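Local coordinates for SH2 domain-containing protein 3C (Homo sapiens, PDB 3T6G) that acts as an adapter in cell adhesion and migration signalling, its closed C-terminal Ras-GEF-like domain, incapable of canonical nucleotide exchange, binding BCAR1 through that closed form, at residues S107-V112 and T279-R284. The protein carries 2 engineered substitutions. Numbering follows the deposited sequence.
Sequences SIMLAV and TEFQMR
F281 and Q282, consecutive residues of one helix, meet the single side chain of M109 on another. The F281 ring presents its edge: CE2 lies 3.7 Å from M109 CE, and the methyl group sits in the plane of the ring rather than over a face. This is an apolar contact of a thioether end with an aromatic rim, the two side chains crossing at about a right angle. M109 reaches the ring because its chain leaves CA with CG anti to the backbone N (chi1 172°) and then bends at chi2 (75°), which carries SD and CE past the glutamine.

Next along the helix, Q282 has its CB directed toward helix 93-115, and its chain runs extended beyond CG to cross the root of M109. Its amide meets the aliphatic part of the methionine, with NE2 3.8 Å from M109 CG. The amide carbon, Q282 CD, lies 4.0 Å from M109 CB. These are van der Waals contacts; the buried NE2 is satisfied by the carbonyl oxygen of V276, a bond that should also help to fix the amide's rotation. M109 thus touches the amide with its base and the ring with its tip.

The two segments come closest in backbone at M109 and Q282, whose CA atoms are 6.9 Å apart. With so few side chains touching, only 127 Å² is buried. Within the all-helical Ras-GEF-like domain, Q282 also touches T105 and M106 of helix 93-115, and M109 also packs on L285 of helix 279-287. I108 and V112 continue the packing onto F303 of helix 296-314.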
loop_
_atom_site.group_PDB
_atom_site.type_symbol
_atom_site.label_atom_id
_atom_site.label_comp_id
_atom_site.label_asym_id
_atom_site.label_seq_id
_atom_site.Cartn_x
_atom_site.Cartn_y
_atom_site.Cartn_z
ATOM N N SER A 107 4.585 -12.273 -0.835
ATOM C CA SER A 107 4.494 -12.862 -2.188
ATOM C C SER A 107 5.647 -13.823 -2.460
ATOM O O SER A 107 5.453 -14.931 -2.965
ATOM C CB SER A 107 4.472 -11.774 -3.248
ATOM O OG SER A 107 3.291 -11.005 -3.134
ATOM N N ILE A 108 6.845 -13.419 -2.065
ATOM C CA ILE A 108 7.984 -14.310 -2.155
ATOM C C ILE A 108 7.749 -15.612 -1.349
ATOM O O ILE A 108 7.971 -16.716 -1.849
ATOM C CB ILE A 108 9.243 -13.601 -1.659
ATOM C CG1 ILE A 108 9.518 -12.360 -2.518
ATOM C CG2 ILE A 108 10.425 -14.542 -1.689
ATOM C CD1 ILE A 108 10.924 -11.780 -2.332
ATOM N N MET A 109 7.297 -15.465 -0.104
ATOM C CA MET A 109 7.080 -16.592 0.800
ATOM C C MET A 109 6.159 -17.596 0.126
ATOM O O MET A 109 6.508 -18.756 -0.031
ATOM C CB MET A 109 6.432 -16.099 2.109
ATOM C CG MET A 109 5.978 -17.208 3.073
ATOM S SD MET A 109 7.446 -17.884 3.838
ATOM C CE MET A 109 6.753 -18.616 5.319
ATOM N N LEU A 110 4.974 -17.130 -0.262
ATOM C CA LEU A 110 4.018 -17.953 -0.979
ATOM C C LEU A 110 4.624 -18.582 -2.257
ATOM O O LEU A 110 4.397 -19.753 -2.534
ATOM C CB LEU A 110 2.736 -17.153 -1.280
ATOM C CG LEU A 110 2.091 -16.722 0.041
ATOM C CD1 LEU A 110 0.780 -15.971 -0.127
ATOM C CD2 LEU A 110 1.878 -17.959 0.885
ATOM N N ALA A 111 5.401 -17.817 -3.021
ATOM C CA ALA A 111 5.982 -18.354 -4.251
ATOM C C ALA A 111 6.983 -19.470 -3.957
ATOM O O ALA A 111 7.060 -20.454 -4.691
ATOM C CB ALA A 111 6.635 -17.256 -5.066
ATOM N N VAL A 112 7.744 -19.309 -2.880
ATOM C CA VAL A 112 8.761 -20.278 -2.503
ATOM C C VAL A 112 8.148 -21.616 -2.027
ATOM O O VAL A 112 8.741 -22.696 -2.176
ATOM C CB VAL A 112 9.660 -19.701 -1.396
ATOM C CG1 VAL A 112 10.593 -20.771 -0.826
ATOM C CG2 VAL A 112 10.446 -18.502 -1.929
ATOM N N THR A 279 6.402 -10.857 9.063
ATOM C CA THR A 279 7.418 -10.366 8.112
ATOM C C THR A 279 8.847 -10.568 8.619
ATOM O O THR A 279 9.741 -10.967 7.857
ATOM C CB THR A 279 7.238 -8.880 7.783
ATOM O OG1 THR A 279 5.949 -8.668 7.199
ATOM C CG2 THR A 279 8.317 -8.434 6.810
ATOM N N GLU A 280 9.058 -10.283 9.899
ATOM C CA GLU A 280 10.320 -10.604 10.549
ATOM C C GLU A 280 10.664 -12.087 10.413
ATOM O O GLU A 280 11.798 -12.445 10.091
ATOM C CB GLU A 280 10.272 -10.219 12.032
ATOM C CG GLU A 280 9.682 -8.835 12.300
ATOM C CD GLU A 280 10.274 -8.169 13.546
ATOM O OE1 GLU A 280 9.617 -7.286 14.140
ATOM O OE2 GLU A 280 11.408 -8.513 13.927
ATOM N N PHE A 281 9.692 -12.957 10.664
ATOM C CA PHE A 281 9.934 -14.387 10.490
ATOM C C PHE A 281 10.331 -14.655 9.029
ATOM O O PHE A 281 11.315 -15.357 8.744
ATOM C CB PHE A 281 8.702 -15.217 10.883
ATOM C CG PHE A 281 8.746 -16.637 10.375
ATOM C CD1 PHE A 281 9.451 -17.618 11.066
ATOM C CD2 PHE A 281 8.086 -16.993 9.204
ATOM C CE1 PHE A 281 9.497 -18.940 10.596
ATOM C CE2 PHE A 281 8.122 -18.313 8.724
ATOM C CZ PHE A 281 8.832 -19.287 9.412
ATOM N N GLN A 282 9.580 -14.068 8.103
ATOM C CA GLN A 282 9.876 -14.258 6.689
ATOM C C GLN A 282 11.251 -13.750 6.275
ATOM O O GLN A 282 12.020 -14.478 5.654
ATOM C CB GLN A 282 8.759 -13.691 5.835
ATOM C CG GLN A 282 7.454 -14.421 6.139
ATOM C CD GLN A 282 6.271 -13.859 5.413
ATOM O OE1 GLN A 282 6.389 -12.874 4.701
ATOM N NE2 GLN A 282 5.107 -14.469 5.606
ATOM N N MET A 283 11.581 -12.519 6.647
ATOM C CA MET A 283 12.884 -11.988 6.295
ATOM C C MET A 283 13.999 -12.932 6.735
ATOM O O MET A 283 14.874 -13.270 5.950
ATOM C CB MET A 283 13.068 -10.576 6.860
ATOM C CG MET A 283 12.053 -9.603 6.291
ATOM S SD MET A 283 12.089 -7.995 7.077
ATOM C CE MET A 283 13.642 -7.348 6.405
ATOM N N ARG A 284 13.948 -13.377 7.983
ATOM C CA ARG A 284 14.936 -14.316 8.517
ATOM C C ARG A 284 14.933 -15.666 7.804
ATOM O O ARG A 284 15.990 -16.219 7.473
ATOM C CB ARG A 284 14.690 -14.525 10.007
ATOM C CG ARG A 284 15.266 -13.421 10.875
ATOM C CD ARG A 284 16.748 -13.638 11.000
ATOM N NE ARG A 284 17.226 -13.108 12.266
ATOM C CZ ARG A 284 17.602 -13.845 13.302
ATOM N NH1 ARG A 284 17.579 -15.167 13.226
ATOM N NH2 ARG A 284 18.020 -13.246 14.411
#